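Long-range contact in oxysterol-binding protein homolog 3 (Saccharomyces cerevisiae, PDB 4IC4), which carries lipids such as sterols and phosphoinositides in a hydrophobic pocket and transfers them between membranes through the cytosol: residues A102-L116 with E212-H224. Sequence-based numbering, arbitrary orientation.
Sequences AISFLSIYRDKTRTL and ERYMEPVNEFEVH
Met215 lays its thioether over one face of the Tyr109 ring, with SD 4.0 Å from the ring centroid and CE equally far, only 11° off the ring normal. A turn at the last torsion (chi3 63°) brings the methyl back over the ring, so that sulfur and methyl share one face while Ile108 CG1 covers the other. Unbranched and polarisable, methionine suits this Met-aromatic and CH-pi contact, and its CG packs against Thr115 CG2 at 3.5 Å, the two side chains running in opposite directions. The threonine turns its methyl to the sulfur side and spends its hydroxyl at home: OG1 donates to Lys112 O at 2.7 Å, in the carbonyl plane, and the same oxygen also accepts from the backbone N of Thr115. Further along, Leu106 CD1 rests on the ring carbons of Pro217, and Phe221 offers its edge to Ala102 CB and Ile103 CG1; a residue as small as alanine lets the helix approach the aromatic rim.

This apolar seam joins helix 94-104 and the short 3-10 turns after it to strand 214-225 in the antiparallel beta framework of the OSBP-related domain, the lipid-carrying part of the protein. The backbones of the two segments meet through water as well: one molecule accepts from Met215 N and donates to Tyr109 O.

Around Lys112 and Glu212, toward solvent, the fit is looser. Beyond CG, Lys112 runs extended alongside Tyr214, its CG 3.6 Å from Tyr214 CB, an aliphatic stem that packs while the ammonium reaches a water shared with Glu212 O. Its NZ stays 4.4 Å from Glu212 OE2, too far for a salt bridge. At this end Arg213 is still well covered: its guanidinium lies with a face over the Leu116 backbone. The Arg213 side chain lies about 7 Å from that of Lys118, which binds phosphatidylinositol 4-phosphate.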
ATOM      1  N   ALA A 102       3.860   7.963   8.436  1.00  9.90           N
ATOM      2  CA  ALA A 102       3.312   8.475   7.185  1.00  9.17           C
ATOM      3  C   ALA A 102       4.308   8.484   6.030  1.00  9.47           C
ATOM      4  O   ALA A 102       3.936   8.269   4.877  1.00  9.88           O
ATOM      5  CB  ALA A 102       2.758   9.879   7.400  1.00 10.45           C
ATOM      6  N   ILE A 103       5.573   8.738   6.345  1.00  9.97           N
ATOM      7  CA  ILE A 103       6.624   8.786   5.337  1.00 11.03           C
ATOM      8  C   ILE A 103       7.237   7.415   5.045  1.00  9.85           C
ATOM      9  O   ILE A 103       7.683   7.152   3.926  1.00 11.25           O
ATOM     10  CB  ILE A 103       7.762   9.730   5.797  1.00 14.92           C
ATOM     11  CG1 ILE A 103       7.231  11.159   5.928  1.00 15.40           C
ATOM     12  CG2 ILE A 103       8.927   9.672   4.819  1.00 17.62           C
ATOM     13  CD1 ILE A 103       8.204  12.116   6.598  1.00 21.38           C
ATOM     14  N   SER A 104       7.238   6.540   6.047  1.00 10.80           N
ATOM     15  CA  SER A 104       7.870   5.231   5.922  1.00 10.50           C
ATOM     16  C   SER A 104       7.523   4.370   4.719  1.00  9.62           C
ATOM     17  O   SER A 104       8.392   3.665   4.204  1.00 10.55           O
ATOM     18  CB  SER A 104       7.653   4.410   7.199  1.00  9.67           C
ATOM     19  OG  SER A 104       6.294   4.060   7.374  1.00 10.30           O
ATOM     20  N   PHE A 105       6.278   4.417   4.262  1.00 10.51           N
ATOM     21  CA  PHE A 105       5.887   3.578   3.136  1.00 10.33           C
ATOM     22  C   PHE A 105       6.714   3.839   1.877  1.00 10.25           C
ATOM     23  O   PHE A 105       6.869   2.948   1.040  1.00 10.08           O
ATOM     24  CB  PHE A 105       4.399   3.753   2.817  1.00 11.78           C
ATOM     25  CG  PHE A 105       4.105   4.931   1.947  1.00 11.33           C
ATOM     26  CD1 PHE A 105       4.121   6.218   2.466  1.00 11.25           C
ATOM     27  CD2 PHE A 105       3.852   4.757   0.588  1.00 10.53           C
ATOM     28  CE1 PHE A 105       3.890   7.319   1.646  1.00 12.94           C
ATOM     29  CE2 PHE A 105       3.620   5.853  -0.244  1.00 13.33           C
ATOM     30  CZ  PHE A 105       3.639   7.139   0.287  1.00 12.42           C
ATOM     31  N   LEU A 106       7.242   5.052   1.736  1.00  9.59           N
ATOM     32  CA  LEU A 106       8.040   5.392   0.560  1.00  9.75           C
ATOM     33  C   LEU A 106       9.276   4.512   0.421  1.00 10.28           C
ATOM     34  O   LEU A 106       9.755   4.274  -0.687  1.00  9.63           O
ATOM     35  CB  LEU A 106       8.487   6.854   0.620  1.00 10.64           C
ATOM     36  CG  LEU A 106       7.400   7.912   0.466  1.00  9.89           C
ATOM     37  CD1 LEU A 106       7.977   9.275   0.834  1.00 12.21           C
ATOM     38  CD2 LEU A 106       6.878   7.910  -0.964  1.00 12.58           C
ATOM     39  N   SER A 107       9.775   4.020   1.550  1.00  8.24           N
ATOM     40  CA  SER A 107      10.979   3.198   1.574  1.00  8.29           C
ATOM     41  C   SER A 107      10.945   1.923   0.737  1.00  8.13           C
ATOM     42  O   SER A 107      11.999   1.358   0.440  1.00  9.63           O
ATOM     43  CB  SER A 107      11.343   2.838   3.022  1.00  8.46           C
ATOM     44  OG  SER A 107      10.354   2.011   3.617  1.00 10.07           O
ATOM     45  N   ILE A 108       9.759   1.453   0.361  1.00  8.52           N
ATOM     46  CA  ILE A 108       9.706   0.230  -0.438  1.00  8.60           C
ATOM     47  C   ILE A 108      10.278   0.451  -1.834  1.00  9.83           C
ATOM     48  O   ILE A 108      10.542  -0.504  -2.559  1.00 11.14           O
ATOM     49  CB  ILE A 108       8.262  -0.341  -0.570  1.00  9.34           C
ATOM     50  CG1 ILE A 108       7.354   0.638  -1.316  1.00  9.36           C
ATOM     51  CG2 ILE A 108       7.713  -0.674   0.813  1.00 10.11           C
ATOM     52  CD1 ILE A 108       5.982   0.061  -1.644  1.00 11.49           C
ATOM     53  N   TYR A 109      10.484   1.713  -2.198  1.00  9.02           N
ATOM     54  CA  TYR A 109      11.024   2.041  -3.510  1.00 10.53           C
ATOM     55  C   TYR A 109      12.506   2.391  -3.454  1.00 10.63           C
ATOM     56  O   TYR A 109      13.056   2.907  -4.427  1.00 11.98           O
ATOM     57  CB  TYR A 109      10.241   3.207  -4.115  1.00 11.01           C
ATOM     58  CG  TYR A 109       8.776   2.899  -4.301  1.00 12.08           C
ATOM     59  CD1 TYR A 109       8.368   1.898  -5.177  1.00 11.72           C
ATOM     60  CD2 TYR A 109       7.798   3.582  -3.573  1.00 13.62           C
ATOM     61  CE1 TYR A 109       7.024   1.573  -5.329  1.00 12.34           C
ATOM     62  CE2 TYR A 109       6.443   3.264  -3.716  1.00 12.78           C
ATOM     63  CZ  TYR A 109       6.069   2.254  -4.597  1.00 12.57           C
ATOM     64  OH  TYR A 109       4.748   1.902  -4.744  1.00 14.00           O
ATOM     65  N   ARG A 110      13.158   2.104  -2.330  1.00 10.54           N
ATOM     66  CA  ARG A 110      14.577   2.427  -2.216  1.00 10.84           C
ATOM     67  C   ARG A 110      15.407   1.669  -3.242  1.00 11.77           C
ATOM     68  O   ARG A 110      16.364   2.220  -3.794  1.00 12.44           O
ATOM     69  CB  ARG A 110      15.091   2.195  -0.787  1.00 11.30           C
ATOM     70  CG  ARG A 110      14.969   0.796  -0.200  1.00 11.01           C
ATOM     71  CD  ARG A 110      15.361   0.910   1.273  1.00 10.34           C
ATOM     72  NE  ARG A 110      15.409  -0.325   2.052  1.00 10.63           N
ATOM     73  CZ  ARG A 110      14.346  -0.973   2.522  1.00  9.88           C
ATOM     74  NH1 ARG A 110      13.122  -0.526   2.279  1.00  9.13           N
ATOM     75  NH2 ARG A 110      14.514  -2.036   3.299  1.00 10.85           N
ATOM     76  N   ASP A 111      15.059   0.411  -3.496  1.00 11.84           N
ATOM     77  CA  ASP A 111      15.762  -0.349  -4.521  1.00 12.31           C
ATOM     78  C   ASP A 111      14.970  -0.041  -5.786  1.00 13.27           C
ATOM     79  O   ASP A 111      13.810  -0.445  -5.921  1.00 12.37           O
ATOM     80  CB  ASP A 111      15.718  -1.853  -4.246  1.00 12.91           C
ATOM     81  CG  ASP A 111      16.523  -2.650  -5.260  1.00 15.59           C
ATOM     82  OD1 ASP A 111      16.442  -2.324  -6.461  1.00 14.70           O
ATOM     83  OD2 ASP A 111      17.231  -3.601  -4.859  1.00 18.68           O
ATOM     84  N   LYS A 112      15.593   0.693  -6.701  1.00 15.00           N
ATOM     85  CA  LYS A 112      14.952   1.091  -7.947  1.00 15.06           C
ATOM     86  C   LYS A 112      14.292  -0.045  -8.718  1.00 14.12           C
ATOM     87  O   LYS A 112      13.405   0.193  -9.539  1.00 15.34           O
ATOM     88  CB  LYS A 112      15.968   1.803  -8.845  1.00 18.27           C
ATOM     89  CG  LYS A 112      16.444   3.131  -8.279  1.00 21.89           C
ATOM     90  CD  LYS A 112      17.491   3.784  -9.169  1.00 23.79           C
ATOM     91  CE  LYS A 112      17.935   5.121  -8.596  1.00 25.73           C
ATOM     92  NZ  LYS A 112      19.007   5.756  -9.412  1.00 27.09           N
ATOM     93  N   THR A 113      14.714  -1.276  -8.459  1.00 13.20           N
ATOM     94  CA  THR A 113      14.137  -2.422  -9.150  1.00 12.72           C
ATOM     95  C   THR A 113      12.619  -2.470  -8.937  1.00 12.72           C
ATOM     96  O   THR A 113      11.868  -2.850  -9.836  1.00 12.35           O
ATOM     97  CB  THR A 113      14.761  -3.744  -8.652  1.00 13.93           C
ATOM     98  OG1 THR A 113      16.189  -3.674  -8.773  1.00 14.88           O
ATOM     99  CG2 THR A 113      14.249  -4.925  -9.469  1.00 15.15           C
ATOM    100  N   ARG A 114      12.174  -2.065  -7.750  1.00 13.10           N
ATOM    101  CA  ARG A 114      10.750  -2.085  -7.416  1.00 11.61           C
ATOM    102  C   ARG A 114       9.902  -1.202  -8.331  1.00 12.71           C
ATOM    103  O   ARG A 114       8.706  -1.447  -8.505  1.00 13.46           O
ATOM    104  CB  ARG A 114      10.549  -1.650  -5.952  1.00 10.13           C
ATOM    105  CG  ARG A 114       9.134  -1.868  -5.401  1.00 10.78           C
ATOM    106  CD  ARG A 114       8.839  -3.352  -5.202  1.00  9.51           C
ATOM    107  NE  ARG A 114       7.413  -3.612  -4.999  1.00  9.78           N
ATOM    108  CZ  ARG A 114       6.787  -3.594  -3.824  1.00  8.41           C
ATOM    109  NH1 ARG A 114       7.444  -3.335  -2.702  1.00  8.86           N
ATOM    110  NH2 ARG A 114       5.484  -3.841  -3.776  1.00 10.15           N
ATOM    111  N   THR A 115      10.511  -0.184  -8.931  1.00 13.16           N
ATOM    112  CA  THR A 115       9.765   0.717  -9.805  1.00 14.18           C
ATOM    113  C   THR A 115       9.580   0.210 -11.240  1.00 14.69           C
ATOM    114  O   THR A 115       8.905   0.857 -12.040  1.00 18.23           O
ATOM    115  CB  THR A 115      10.431   2.112  -9.869  1.00 14.94           C
ATOM    116  OG1 THR A 115      11.678   2.015 -10.567  1.00 16.41           O
ATOM    117  CG2 THR A 115      10.681   2.654  -8.463  1.00 15.99           C
ATOM    118  N   LEU A 116      10.157  -0.948 -11.553  1.00 14.26           N
ATOM    119  CA  LEU A 116      10.074  -1.520 -12.899  1.00 14.95           C
ATOM    120  C   LEU A 116       8.731  -2.164 -13.244  1.00 15.81           C
ATOM    121  O   LEU A 116       8.315  -2.147 -14.405  1.00 18.65           O
ATOM    122  CB  LEU A 116      11.191  -2.546 -13.099  1.00 15.92           C
ATOM    123  CG  LEU A 116      12.623  -2.008 -13.062  1.00 16.01           C
ATOM    124  CD1 LEU A 116      13.599  -3.163 -12.976  1.00 15.10           C
ATOM    125  CD2 LEU A 116      12.886  -1.174 -14.305  1.00 18.71           C
ATOM    126  N   GLU A 212      17.886   3.842 -16.034  1.00 31.16           N
ATOM    127  CA  GLU A 212      17.241   3.065 -14.986  1.00 30.34           C
ATOM    128  C   GLU A 212      16.090   3.851 -14.365  1.00 27.83           C
ATOM    129  O   GLU A 212      16.293   4.903 -13.757  1.00 26.79           O
ATOM    130  CB  GLU A 212      18.263   2.687 -13.910  1.00 33.13           C
ATOM    131  CG  GLU A 212      17.716   1.783 -12.819  1.00 36.98           C
ATOM    132  CD  GLU A 212      18.802   1.258 -11.898  1.00 39.06           C
ATOM    133  OE1 GLU A 212      19.723   0.572 -12.392  1.00 41.16           O
ATOM    134  OE2 GLU A 212      18.734   1.529 -10.681  1.00 40.28           O
ATOM    135  N   ARG A 213      14.879   3.334 -14.538  1.00 26.19           N
ATOM    136  CA  ARG A 213      13.684   3.969 -13.999  1.00 24.09           C
ATOM    137  C   ARG A 213      13.761   4.023 -12.479  1.00 20.32           C
ATOM    138  O   ARG A 213      14.384   3.168 -11.855  1.00 19.38           O
ATOM    139  CB  ARG A 213      12.442   3.176 -14.416  1.00 26.80           C
ATOM    140  CG  ARG A 213      12.179   3.170 -15.912  1.00 30.61           C
ATOM    141  CD  ARG A 213      11.191   2.079 -16.302  1.00 33.58           C
ATOM    142  NE  ARG A 213       9.977   2.117 -15.494  1.00 34.32           N
ATOM    143  CZ  ARG A 213       8.965   1.265 -15.626  1.00 36.19           C
ATOM    144  NH1 ARG A 213       9.018   0.306 -16.543  1.00 36.05           N
ATOM    145  NH2 ARG A 213       7.902   1.366 -14.837  1.00 36.00           N
ATOM    146  N   TYR A 214      13.132   5.034 -11.892  1.00 18.73           N
ATOM    147  CA  TYR A 214      13.111   5.178 -10.440  1.00 17.55           C
ATOM    148  C   TYR A 214      11.991   6.114 -10.006  1.00 16.33           C
ATOM    149  O   TYR A 214      11.415   6.836 -10.819  1.00 15.68           O
ATOM    150  CB  TYR A 214      14.463   5.691  -9.923  1.00 19.59           C
ATOM    151  CG  TYR A 214      14.795   7.122 -10.284  1.00 19.33           C
ATOM    152  CD1 TYR A 214      14.316   8.187  -9.523  1.00 20.50           C
ATOM    153  CD2 TYR A 214      15.597   7.410 -11.388  1.00 21.07           C
ATOM    154  CE1 TYR A 214      14.630   9.506  -9.851  1.00 22.28           C
ATOM    155  CE2 TYR A 214      15.914   8.723 -11.725  1.00 21.54           C
ATOM    156  CZ  TYR A 214      15.430   9.763 -10.954  1.00 22.11           C
ATOM    157  OH  TYR A 214      15.743  11.060 -11.293  1.00 25.67           O
ATOM    158  N   MET A 215      11.678   6.085  -8.716  1.00 15.09           N
ATOM    159  CA  MET A 215      10.630   6.929  -8.166  1.00 15.13           C
ATOM    160  C   MET A 215      11.156   7.790  -7.034  1.00 15.31           C
ATOM    161  O   MET A 215      12.101   7.416  -6.340  1.00 14.80           O
ATOM    162  CB  MET A 215       9.478   6.073  -7.643  1.00 17.75           C
ATOM    163  CG  MET A 215       8.614   5.475  -8.724  1.00 19.36           C
ATOM    164  SD  MET A 215       7.395   4.329  -8.056  1.00 22.64           S
ATOM    165  CE  MET A 215       6.411   5.427  -7.035  1.00 22.09           C
ATOM    166  N   GLU A 216      10.535   8.947  -6.852  1.00 14.88           N
ATOM    167  CA  GLU A 216      10.925   9.852  -5.782  1.00 15.47           C
ATOM    168  C   GLU A 216       9.728  10.712  -5.392  1.00 15.23           C
ATOM    169  O   GLU A 216       8.893  11.060  -6.231  1.00 15.70           O
ATOM    170  CB  GLU A 216      12.091  10.746  -6.230  1.00 16.78           C
ATOM    171  CG  GLU A 216      11.717  11.826  -7.233  1.00 19.76           C
ATOM    172  CD  GLU A 216      12.912  12.648  -7.692  1.00 20.34           C
ATOM    173  OE1 GLU A 216      12.697  13.742  -8.254  1.00 22.58           O
ATOM    174  OE2 GLU A 216      14.063  12.197  -7.502  1.00 21.25           O
ATOM    175  N   PRO A 217       9.610  11.044  -4.098  1.00 14.93           N
ATOM    176  CA  PRO A 217       8.497  11.874  -3.641  1.00 14.04           C
ATOM    177  C   PRO A 217       8.777  13.318  -4.039  1.00 16.14           C
ATOM    178  O   PRO A 217       9.933  13.702  -4.224  1.00 17.22           O
ATOM    179  CB  PRO A 217       8.518  11.674  -2.129  1.00 14.17           C
ATOM    180  CG  PRO A 217       9.974  11.514  -1.847  1.00 13.87           C
ATOM    181  CD  PRO A 217      10.436  10.599  -2.963  1.00 13.52           C
ATOM    182  N   VAL A 218       7.723  14.112  -4.176  1.00 16.95           N
ATOM    183  CA  VAL A 218       7.879  15.512  -4.550  1.00 18.60           C
ATOM    184  C   VAL A 218       6.969  16.411  -3.730  1.00 18.47           C
ATOM    185  O   VAL A 218       6.057  15.941  -3.047  1.00 18.39           O
ATOM    186  CB  VAL A 218       7.565  15.742  -6.050  1.00 19.21           C
ATOM    187  CG1 VAL A 218       8.569  14.997  -6.913  1.00 21.24           C
ATOM    188  CG2 VAL A 218       6.146  15.284  -6.365  1.00 20.06           C
ATOM    189  N   ASN A 219       7.231  17.712  -3.800  1.00 19.74           N
ATOM    190  CA  ASN A 219       6.437  18.698  -3.086  1.00 19.85           C
ATOM    191  C   ASN A 219       6.437  18.473  -1.578  1.00 19.52           C
ATOM    192  O   ASN A 219       7.479  18.203  -0.985  1.00 19.63           O
ATOM    193  CB  ASN A 219       5.004  18.697  -3.629  1.00 22.00           C
ATOM    194  CG  ASN A 219       4.927  19.177  -5.070  1.00 24.96           C
ATOM    195  OD1 ASN A 219       3.910  19.004  -5.741  1.00 25.22           O
ATOM    196  ND2 ASN A 219       6.004  19.792  -5.546  1.00 25.23           N
ATOM    197  N   GLU A 220       5.264  18.574  -0.964  1.00 18.89           N
ATOM    198  CA  GLU A 220       5.142  18.417   0.478  1.00 19.37           C
ATOM    199  C   GLU A 220       3.760  17.895   0.853  1.00 18.13           C
ATOM    200  O   GLU A 220       2.888  17.747  -0.002  1.00 17.90           O
ATOM    201  CB  GLU A 220       5.351  19.775   1.146  1.00 23.33           C
ATOM    202  CG  GLU A 220       4.243  20.771   0.820  1.00 27.41           C
ATOM    203  CD  GLU A 220       4.758  22.175   0.564  1.00 30.74           C
ATOM    204  OE1 GLU A 220       5.381  22.763   1.472  1.00 32.84           O
ATOM    205  OE2 GLU A 220       4.539  22.692  -0.553  1.00 34.67           O
ATOM    206  N   PHE A 221       3.571  17.616   2.138  1.00 17.33           N
ATOM    207  CA  PHE A 221       2.283  17.160   2.649  1.00 15.05           C
ATOM    208  C   PHE A 221       2.278  17.342   4.161  1.00 15.60           C
ATOM    209  O   PHE A 221       3.339  17.458   4.781  1.00 15.22           O
ATOM    210  CB  PHE A 221       2.003  15.699   2.246  1.00 14.18           C
ATOM    211  CG  PHE A 221       2.637  14.668   3.136  1.00 12.56           C
ATOM    212  CD1 PHE A 221       1.886  14.030   4.120  1.00 13.36           C
ATOM    213  CD2 PHE A 221       3.964  14.296   2.958  1.00 13.41           C
ATOM    214  CE1 PHE A 221       2.447  13.029   4.911  1.00 12.64           C
ATOM    215  CE2 PHE A 221       4.537  13.297   3.744  1.00 12.86           C
ATOM    216  CZ  PHE A 221       3.780  12.661   4.722  1.00 13.91           C
ATOM    217  N   GLU A 222       1.090  17.395   4.749  1.00 15.39           N
ATOM    218  CA  GLU A 222       0.987  17.599   6.184  1.00 15.43           C
ATOM    219  C   GLU A 222       0.156  16.548   6.902  1.00 13.90           C
ATOM    220  O   GLU A 222      -0.749  15.941   6.330  1.00 14.28           O
ATOM    221  CB  GLU A 222       0.397  18.984   6.480  1.00 19.56           C
ATOM    222  CG  GLU A 222       1.104  20.136   5.778  1.00 24.19           C
ATOM    223  CD  GLU A 222       0.678  21.494   6.308  1.00 27.08           C
ATOM    224  OE1 GLU A 222      -0.541  21.746   6.397  1.00 29.24           O
ATOM    225  OE2 GLU A 222       1.565  22.314   6.633  1.00 30.93           O
ATOM    226  N   VAL A 223       0.490  16.336   8.168  1.00 13.80           N
ATOM    227  CA  VAL A 223      -0.233  15.409   9.017  1.00 13.31           C
ATOM    228  C   VAL A 223      -0.896  16.307  10.049  1.00 14.96           C
ATOM    229  O   VAL A 223      -0.242  17.172  10.629  1.00 15.01           O
ATOM    230  CB  VAL A 223       0.715  14.433   9.734  1.00 13.18           C
ATOM    231  CG1 VAL A 223      -0.069  13.580  10.724  1.00 13.52           C
ATOM    232  CG2 VAL A 223       1.419  13.557   8.712  1.00 13.40           C
ATOM    233  N   HIS A 224      -2.189  16.112  10.269  1.00 16.01           N
ATOM    234  CA  HIS A 224      -2.923  16.937  11.220  1.00 17.53           C
ATOM    235  C   HIS A 224      -3.541  16.135  12.351  1.00 18.30           C
ATOM    236  O   HIS A 224      -4.104  15.062  12.136  1.00 17.42           O
ATOM    237  CB  HIS A 224      -4.013  17.721  10.488  1.00 21.68           C
ATOM    238  CG  HIS A 224      -3.481  18.733   9.522  1.00 25.07           C
ATOM    239  ND1 HIS A 224      -2.880  19.905   9.930  1.00 29.63           N
ATOM    240  CD2 HIS A 224      -3.435  18.737   8.169  1.00 28.07           C
ATOM    241  CE1 HIS A 224      -2.487  20.588   8.869  1.00 28.40           C
ATOM    242  NE2 HIS A 224      -2.811  19.901   7.789  1.00 28.54           N
TER
HETATM  243  O   HOH W   1      13.066   4.863  -6.423  1.00 15.29           O
HETATM  244  O   HOH W   2      14.794   0.282 -12.082  1.00 20.26           O
HETATM  245  O   HOH W   3      18.431   5.669 -12.244  1.00 32.47           O